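Transcriptional regulator nlh2 (PDB 4G3V) probably regulates sigma54-dependent transcription, its GAF domain acting as a regulatory module that is captured here in an inactive state. Local coordinates at residues I47-G52 with R56-Y61; I130-E135 with E143-T148. All coordinates share one frame; numbering follows the deposited sequence.

Contact 1. Residues I47-G52 with R56-Y61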
ATOM      1  N   ILE A  47      -6.047   9.465  13.244  1.00 27.31           N
ATOM      2  CA  ILE A  47      -5.250   8.271  13.417  1.00 26.40           C
ATOM      3  C   ILE A  47      -5.152   8.076  14.920  1.00 28.75           C
ATOM      4  O   ILE A  47      -4.728   8.983  15.638  1.00 29.87           O
ATOM      5  CB  ILE A  47      -3.860   8.423  12.770  1.00 25.83           C
ATOM      6  CG1 ILE A  47      -4.018   8.531  11.256  1.00 26.02           C
ATOM      7  CG2 ILE A  47      -2.962   7.263  13.136  1.00 26.36           C
ATOM      8  CD1 ILE A  47      -2.779   9.013  10.499  1.00 25.08           C
ATOM      9  N   ALA A  48      -5.613   6.919  15.394  1.00 28.71           N
ATOM     10  CA  ALA A  48      -5.574   6.588  16.813  1.00 30.41           C
ATOM     11  C   ALA A  48      -4.547   5.488  17.049  1.00 31.77           C
ATOM     12  O   ALA A  48      -4.391   4.576  16.231  1.00 29.96           O
ATOM     13  CB  ALA A  48      -6.926   6.143  17.287  1.00 33.07           C
ATOM     14  N   ILE A  49      -3.842   5.587  18.169  1.00 33.37           N
ATOM     15  CA  ILE A  49      -2.756   4.675  18.453  1.00 33.99           C
ATOM     16  C   ILE A  49      -2.983   3.958  19.769  1.00 35.77           C
ATOM     17  O   ILE A  49      -3.535   4.527  20.714  1.00 36.63           O
ATOM     18  CB  ILE A  49      -1.430   5.441  18.506  1.00 37.52           C
ATOM     19  CG1 ILE A  49      -1.182   6.085  17.145  1.00 38.67           C
ATOM     20  CG2 ILE A  49      -0.296   4.510  18.887  1.00 42.29           C
ATOM     21  CD1 ILE A  49      -0.013   7.052  17.109  1.00 43.24           C
ATOM     22  N   ARG A  50      -2.539   2.707  19.814  1.00 36.77           N
ATOM     23  CA  ARG A  50      -2.700   1.857  20.990  1.00 37.85           C
ATOM     24  C   ARG A  50      -1.740   2.247  22.098  1.00 42.04           C
ATOM     25  O   ARG A  50      -0.531   2.281  21.900  1.00 41.15           O
ATOM     26  CB  ARG A  50      -2.442   0.412  20.605  1.00 38.84           C
ATOM     27  CG  ARG A  50      -2.769  -0.598  21.678  1.00 44.11           C
ATOM     28  CD  ARG A  50      -2.743  -1.975  21.042  1.00 47.45           C
ATOM     29  NE  ARG A  50      -3.297  -3.028  21.880  1.00 51.55           N
ATOM     30  CZ  ARG A  50      -3.730  -4.196  21.406  1.00 54.96           C
ATOM     31  NH1 ARG A  50      -3.679  -4.448  20.100  1.00 53.70           N
ATOM     32  NH2 ARG A  50      -4.224  -5.113  22.226  1.00 57.63           N
ATOM     33  N   GLU A  51      -2.295   2.537  23.265  1.00 43.83           N
ATOM     34  CA  GLU A  51      -1.498   2.766  24.464  1.00 50.03           C
ATOM     35  C   GLU A  51      -1.988   1.775  25.501  1.00 51.37           C
ATOM     36  O   GLU A  51      -3.089   1.917  26.021  1.00 53.54           O
ATOM     37  CB  GLU A  51      -1.674   4.200  24.962  1.00 56.36           C
ATOM     38  CG  GLU A  51      -1.316   5.256  23.923  1.00 63.93           C
ATOM     39  CD  GLU A  51      -1.612   6.672  24.392  1.00 70.53           C
ATOM     40  OE1 GLU A  51      -2.120   6.834  25.525  1.00 72.54           O
ATOM     41  OE2 GLU A  51      -1.341   7.623  23.625  1.00 73.33           O
ATOM     42  N   GLY A  52      -1.174   0.764  25.786  1.00 53.57           N
ATOM     43  CA  GLY A  52      -1.606  -0.341  26.618  1.00 54.00           C
ATOM     44  C   GLY A  52      -2.635  -1.162  25.867  1.00 55.57           C
ATOM     45  O   GLY A  52      -2.302  -1.854  24.895  1.00 56.35           O
ATOM     46  N   ARG A  56      -5.865   5.865  21.568  1.00 43.01           N
ATOM     47  CA  ARG A  56      -5.985   7.301  21.757  1.00 45.30           C
ATOM     48  C   ARG A  56      -5.684   8.032  20.461  1.00 43.48           C
ATOM     49  O   ARG A  56      -4.770   7.654  19.734  1.00 40.82           O
ATOM     50  CB  ARG A  56      -5.012   7.776  22.827  1.00 50.71           C
ATOM     51  CG  ARG A  56      -5.361   7.306  24.225  1.00 60.62           C
ATOM     52  CD  ARG A  56      -4.918   8.331  25.243  1.00 68.36           C
ATOM     53  NE  ARG A  56      -5.614   9.603  25.052  1.00 74.78           N
ATOM     54  CZ  ARG A  56      -5.084  10.801  25.290  1.00 79.46           C
ATOM     55  NH1 ARG A  56      -3.834  10.920  25.729  1.00 80.32           N
ATOM     56  NH2 ARG A  56      -5.811  11.893  25.082  1.00 81.44           N
ATOM     57  N   ILE A  57      -6.447   9.080  20.171  1.00 45.49           N
ATOM     58  CA  ILE A  57      -6.188   9.877  18.985  1.00 44.64           C
ATOM     59  C   ILE A  57      -4.802  10.509  19.089  1.00 45.06           C
ATOM     60  O   ILE A  57      -4.480  11.185  20.079  1.00 46.69           O
ATOM     61  CB  ILE A  57      -7.272  10.952  18.762  1.00 45.69           C
ATOM     62  CG1 ILE A  57      -8.573  10.269  18.333  1.00 49.40           C
ATOM     63  CG2 ILE A  57      -6.826  11.951  17.697  1.00 44.36           C
ATOM     64  CD1 ILE A  57      -9.654  11.206  17.850  1.00 49.53           C
ATOM     65  N   ALA A  58      -3.988  10.263  18.065  1.00 41.69           N
ATOM     66  CA  ALA A  58      -2.629  10.781  17.982  1.00 40.47           C
ATOM     67  C   ALA A  58      -2.547  11.957  17.018  1.00 38.98           C
ATOM     68  O   ALA A  58      -1.730  12.862  17.190  1.00 40.49           O
ATOM     69  CB  ALA A  58      -1.688   9.684  17.525  1.00 41.67           C
ATOM     70  N   SER A  59      -3.376  11.929  15.987  1.00 36.71           N
ATOM     71  CA  SER A  59      -3.410  13.001  15.003  1.00 34.37           C
ATOM     72  C   SER A  59      -4.812  13.117  14.430  1.00 31.97           C
ATOM     73  O   SER A  59      -5.559  12.137  14.387  1.00 31.52           O
ATOM     74  CB  SER A  59      -2.414  12.707  13.886  1.00 38.79           C
ATOM     75  OG  SER A  59      -2.233  13.842  13.071  1.00 38.92           O
ATOM     76  N   SER A  60      -5.175  14.309  13.979  1.00 33.92           N
ATOM     77  CA  SER A  60      -6.533  14.527  13.523  1.00 36.61           C
ATOM     78  C   SER A  60      -6.583  15.611  12.464  1.00 37.34           C
ATOM     79  O   SER A  60      -5.637  16.391  12.306  1.00 38.28           O
ATOM     80  CB  SER A  60      -7.422  14.914  14.705  1.00 42.44           C
ATOM     81  OG  SER A  60      -6.949  16.094  15.325  1.00 46.70           O
ATOM     82  N   TYR A  61      -7.694  15.658  11.740  1.00 37.63           N
ATOM     83  CA  TYR A  61      -7.883  16.675  10.718  1.00 37.75           C
ATOM     84  C   TYR A  61      -9.359  17.021  10.610  1.00 36.89           C
ATOM     85  O   TYR A  61     -10.213  16.134  10.659  1.00 39.67           O
ATOM     86  CB  TYR A  61      -7.357  16.182   9.370  1.00 38.52           C
ATOM     87  CG  TYR A  61      -7.406  17.244   8.297  1.00 41.30           C
ATOM     88  CD1 TYR A  61      -8.550  17.425   7.533  1.00 44.15           C
ATOM     89  CD2 TYR A  61      -6.318  18.068   8.053  1.00 43.67           C
ATOM     90  CE1 TYR A  61      -8.613  18.389   6.558  1.00 46.93           C
ATOM     91  CE2 TYR A  61      -6.374  19.053   7.074  1.00 45.86           C
ATOM     92  CZ  TYR A  61      -7.528  19.203   6.330  1.00 47.71           C
ATOM     93  OH  TYR A  61      -7.615  20.167   5.349  1.00 51.90           O
TER
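Ile47 and Ser59 pair across a beta hairpin of the GAF-domain sheet, strand 44-51 turning back into strand 54-61, and a classic beta bulge interrupts its register. Ala58 and Ser59 both face Ile47, whose carbonyl oxygen is gripped twice in the carbonyl plane: Ala58 N donates to Ile47 O at 2.8 Å, and Ser59 N donates to the same Ile47 O at 3.3 Å. Ile47 N returns a bond to Ser59 O. Beyond the bulge Ile49 and Arg56 form a hydrogen-bonded pair with both bonds made, Ile49 N to Arg56 O and Arg56 N to Ile49 O. Between them Ala48 and Ile57 pair without hydrogen bonds, their CA atoms 4.0 Å apart. The tight side carries Ile47, Ile49 and Ser59, packed beneath helix 25-40; Ile47 and Ile49 also reach helix 139-162. The loose side is the turn end, where Glu51 is exposed. With CG of Arg56 beside its backbone N (chi1 -69°) and the chain bent at chi2 and chi3, the methylenes run across the Glu51 carboxylate, whose plane stands 86° from the guanidinium. The opposite charges stay beyond salt-bridge range, Glu51 OE1 lying 4.4 Å from Arg56 NH1, while Arg56 NH2 makes a long, weak ion pair with Asp68. Cutting Arg56 back to an alanine removes the CG and CD methylenes beside the carboxylate, and would probably leave Glu51 without its nearby positive charge and freer to turn. The closest approach of this loose pair is Glu51 OE1 to Arg56 CD, 3.2 Å.

Contact 2. Residues I130-E135 with E143-T148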
ATOM      1  N   ILE A 130      -6.865   3.988  11.487  1.00 22.07           N
ATOM      2  CA  ILE A 130      -7.112   5.251  10.797  1.00 22.16           C
ATOM      3  C   ILE A 130      -8.576   5.262  10.410  1.00 23.52           C
ATOM      4  O   ILE A 130      -9.082   4.292   9.839  1.00 23.49           O
ATOM      5  CB  ILE A 130      -6.205   5.457   9.574  1.00 24.06           C
ATOM      6  CG1 ILE A 130      -6.629   6.707   8.799  1.00 25.16           C
ATOM      7  CG2 ILE A 130      -6.200   4.239   8.666  1.00 22.75           C
ATOM      8  CD1 ILE A 130      -5.661   7.098   7.674  1.00 25.15           C
ATOM      9  N   THR A 131      -9.252   6.357  10.759  1.00 25.04           N
ATOM     10  CA  THR A 131     -10.678   6.513  10.527  1.00 24.75           C
ATOM     11  C   THR A 131     -10.927   7.786   9.730  1.00 27.92           C
ATOM     12  O   THR A 131     -10.410   8.862  10.074  1.00 29.21           O
ATOM     13  CB  THR A 131     -11.429   6.594  11.850  1.00 26.55           C
ATOM     14  OG1 THR A 131     -11.272   5.353  12.555  1.00 27.37           O
ATOM     15  CG2 THR A 131     -12.916   6.898  11.635  1.00 28.02           C
ATOM     16  N   ILE A 132     -11.719   7.671   8.676  1.00 25.45           N
ATOM     17  CA  ILE A 132     -12.034   8.826   7.846  1.00 26.12           C
ATOM     18  C   ILE A 132     -13.535   8.935   7.616  1.00 27.40           C
ATOM     19  O   ILE A 132     -14.254   7.941   7.651  1.00 26.68           O
ATOM     20  CB  ILE A 132     -11.301   8.782   6.475  1.00 28.94           C
ATOM     21  CG1 ILE A 132     -11.870   7.707   5.558  1.00 32.54           C
ATOM     22  CG2 ILE A 132      -9.814   8.523   6.661  1.00 29.82           C
ATOM     23  CD1 ILE A 132     -12.873   8.209   4.567  1.00 35.16           C
ATOM     24  N   PHE A 133     -13.996  10.156   7.382  1.00 29.36           N
ATOM     25  CA  PHE A 133     -15.383  10.405   7.043  1.00 30.46           C
ATOM     26  C   PHE A 133     -15.412  11.110   5.686  1.00 32.26           C
ATOM     27  O   PHE A 133     -14.660  12.066   5.455  1.00 35.96           O
ATOM     28  CB  PHE A 133     -16.018  11.304   8.095  1.00 31.42           C
ATOM     29  CG  PHE A 133     -16.182  10.652   9.435  1.00 33.54           C
ATOM     30  CD1 PHE A 133     -15.138  10.624  10.334  1.00 33.30           C
ATOM     31  CD2 PHE A 133     -17.393  10.075   9.796  1.00 34.83           C
ATOM     32  CE1 PHE A 133     -15.284  10.028  11.569  1.00 36.44           C
ATOM     33  CE2 PHE A 133     -17.546   9.476  11.020  1.00 35.64           C
ATOM     34  CZ  PHE A 133     -16.484   9.456  11.917  1.00 36.30           C
ATOM     35  N   LYS A 134     -16.256  10.641   4.782  1.00 33.55           N
ATOM     36  CA  LYS A 134     -16.318  11.226   3.461  1.00 35.58           C
ATOM     37  C   LYS A 134     -17.657  10.923   2.795  1.00 37.56           C
ATOM     38  O   LYS A 134     -18.198   9.837   2.958  1.00 36.91           O
ATOM     39  CB  LYS A 134     -15.179  10.677   2.608  1.00 36.23           C
ATOM     40  CG  LYS A 134     -15.188  11.178   1.168  1.00 39.95           C
ATOM     41  CD  LYS A 134     -13.970  10.654   0.419  1.00 42.77           C
ATOM     42  CE  LYS A 134     -14.087  10.892  -1.073  1.00 44.55           C
ATOM     43  NZ  LYS A 134     -14.075  12.343  -1.394  1.00 44.02           N
ATOM     44  N   GLU A 135     -18.182  11.888   2.050  1.00 40.22           N
ATOM     45  CA  GLU A 135     -19.438  11.707   1.326  1.00 45.62           C
ATOM     46  C   GLU A 135     -19.271  10.860   0.065  1.00 44.93           C
ATOM     47  O   GLU A 135     -18.317  11.027  -0.687  1.00 44.50           O
ATOM     48  CB  GLU A 135     -20.017  13.064   0.913  1.00 48.60           C
ATOM     49  CG  GLU A 135     -20.530  13.919   2.051  1.00 50.87           C
ATOM     50  CD  GLU A 135     -21.364  15.078   1.536  1.00 56.51           C
ATOM     51  OE1 GLU A 135     -21.060  15.575   0.432  1.00 59.60           O
ATOM     52  OE2 GLU A 135     -22.331  15.478   2.216  1.00 57.19           O
ATOM     53  N   GLU A 143     -16.785   1.226  -1.982  1.00 58.93           N
ATOM     54  CA  GLU A 143     -16.004  -0.003  -1.883  1.00 63.17           C
ATOM     55  C   GLU A 143     -14.610   0.168  -2.481  1.00 60.23           C
ATOM     56  O   GLU A 143     -13.625  -0.338  -1.941  1.00 59.16           O
ATOM     57  CB  GLU A 143     -16.735  -1.167  -2.561  1.00 70.32           C
ATOM     58  CG  GLU A 143     -17.976  -1.644  -1.803  1.00 76.41           C
ATOM     59  CD  GLU A 143     -18.712  -2.777  -2.519  1.00 82.07           C
ATOM     60  OE1 GLU A 143     -18.078  -3.480  -3.340  1.00 82.84           O
ATOM     61  OE2 GLU A 143     -19.924  -2.961  -2.261  1.00 84.49           O
ATOM     62  N   ASN A 144     -14.520   0.893  -3.588  1.00 59.87           N
ATOM     63  CA  ASN A 144     -13.227   1.150  -4.205  1.00 61.12           C
ATOM     64  C   ASN A 144     -12.345   2.007  -3.304  1.00 56.95           C
ATOM     65  O   ASN A 144     -11.148   1.753  -3.147  1.00 58.97           O
ATOM     66  CB  ASN A 144     -13.407   1.836  -5.558  1.00 67.94           C
ATOM     67  CG  ASN A 144     -12.084   2.191  -6.212  1.00 72.87           C
ATOM     68  OD1 ASN A 144     -11.354   1.313  -6.684  1.00 75.44           O
ATOM     69  ND2 ASN A 144     -11.770   3.484  -6.252  1.00 75.00           N
ATOM     70  N   PHE A 145     -12.950   3.022  -2.700  1.00 49.54           N
ATOM     71  CA  PHE A 145     -12.220   3.940  -1.851  1.00 42.69           C
ATOM     72  C   PHE A 145     -11.678   3.208  -0.625  1.00 40.11           C
ATOM     73  O   PHE A 145     -10.566   3.489  -0.148  1.00 39.23           O
ATOM     74  CB  PHE A 145     -13.144   5.073  -1.423  1.00 41.69           C
ATOM     75  CG  PHE A 145     -12.425   6.296  -0.968  1.00 39.64           C
ATOM     76  CD1 PHE A 145     -11.987   7.228  -1.883  1.00 43.39           C
ATOM     77  CD2 PHE A 145     -12.206   6.525   0.370  1.00 38.78           C
ATOM     78  CE1 PHE A 145     -11.332   8.366  -1.465  1.00 44.58           C
ATOM     79  CE2 PHE A 145     -11.547   7.654   0.798  1.00 39.74           C
ATOM     80  CZ  PHE A 145     -11.107   8.574  -0.116  1.00 43.34           C
ATOM     81  N   TYR A 146     -12.449   2.250  -0.126  1.00 36.66           N
ATOM     82  CA  TYR A 146     -12.035   1.503   1.039  1.00 36.41           C
ATOM     83  C   TYR A 146     -10.675   0.844   0.818  1.00 32.82           C
ATOM     84  O   TYR A 146      -9.856   0.804   1.731  1.00 35.76           O
ATOM     85  CB  TYR A 146     -13.067   0.430   1.435  1.00 40.09           C
ATOM     86  CG  TYR A 146     -12.390  -0.786   1.995  1.00 49.29           C
ATOM     87  CD1 TYR A 146     -11.686  -0.716   3.194  1.00 53.06           C
ATOM     88  CD2 TYR A 146     -12.407  -1.994   1.312  1.00 52.40           C
ATOM     89  CE1 TYR A 146     -11.025  -1.826   3.704  1.00 55.74           C
ATOM     90  CE2 TYR A 146     -11.755  -3.102   1.811  1.00 57.10           C
ATOM     91  CZ  TYR A 146     -11.063  -3.014   3.007  1.00 58.99           C
ATOM     92  OH  TYR A 146     -10.418  -4.124   3.512  1.00 62.39           O
ATOM     93  N   GLN A 147     -10.429   0.322  -0.378  1.00 31.60           N
ATOM     94  CA  GLN A 147      -9.178  -0.397  -0.640  1.00 31.83           C
ATOM     95  C   GLN A 147      -8.000   0.541  -0.389  1.00 30.79           C
ATOM     96  O   GLN A 147      -6.981   0.162   0.210  1.00 28.62           O
ATOM     97  CB  GLN A 147      -9.141  -0.945  -2.079  1.00 36.84           C
ATOM     98  CG  GLN A 147      -7.957  -1.898  -2.359  1.00 39.66           C
ATOM     99  CD  GLN A 147      -8.036  -2.607  -3.725  1.00 42.49           C
ATOM    100  OE1 GLN A 147      -8.895  -2.296  -4.553  1.00 45.18           O
ATOM    101  NE2 GLN A 147      -7.140  -3.574  -3.951  1.00 40.84           N
ATOM    102  N   THR A 148      -8.145   1.779  -0.832  1.00 27.66           N
ATOM    103  CA  THR A 148      -7.076   2.752  -0.676  1.00 28.34           C
ATOM    104  C   THR A 148      -6.841   3.138   0.790  1.00 24.71           C
ATOM    105  O   THR A 148      -5.697   3.263   1.230  1.00 25.32           O
ATOM    106  CB  THR A 148      -7.351   3.989  -1.522  1.00 29.10           C
ATOM    107  OG1 THR A 148      -7.238   3.632  -2.901  1.00 30.86           O
ATOM    108  CG2 THR A 148      -6.352   5.074  -1.218  1.00 29.73           C
TER
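Lys134 sets its CD methylene over one face of the Phe145 ring, a CH-pi contact that joins strand 125-135 to helix 139-162 in the alpha/beta core of the GAF domain. Lys134 CD sits 4.0 Å from the ring centroid, 28° off the normal. Its shortest approach is from Lys134 CD to Phe145 CZ, at 3.6 Å. The next methylene follows, Lys134 CE lying 3.8 Å from Phe145 CE1, and the chain crosses the ring at about a right angle. Ile132 adds a second, oblique contact, its CD1 4.0 Å from Phe145 CE2. No hydrogen bond links the two segments; only side chains bridge the backbones, whose nearest CA atoms, Lys134 CA and Phe145 CA, are 9.9 Å apart. Phe145 spans this gap because its CG lies anti to the backbone N (chi1 -160°), carrying the ring out from the helix toward the sheet. The lysine chain runs extended until chi4 turns NZ aside to donate to Leu40 O, which ties down the polar end while the methylenes remain against the ring. Around this first shell, Phe136 meets Phe145 edge-to-face, and Val42 touches both Ile132 and Phe145. Strand 125-135 is itself fixed between strands 44-51 and 113-122 by backbone bonds, among them those of Ile132 with Ile116 and Phe133 with His44. On the helix side, Phe145 also touches Glu8 of helix 4-19, while Tyr146 and Gln147 pack on Ile9 of the second subunit.

Contacts 1 and 2 share one antiparallel sheet, in which strands 44-51 and 125-135 are neighbours, and they lie on opposite sides of the chain's centre, their own centres about 18 Å apart. They touch through Ile47 CG1 and Ile130 CG1, 4.0 Å apart. Contact 1 is held by backbone hydrogen bonds between adjacent strands and runs from a buried end to an open, charged end next to the turn. Contact 2 is buried and has no hydrogen bond between its segments: aliphatic and aromatic side chains join sheet to helix. Helix 139-162 serves both, with Phe145 in contact 2 and Leu156 and Phe160 against the isoleucines of contact 1.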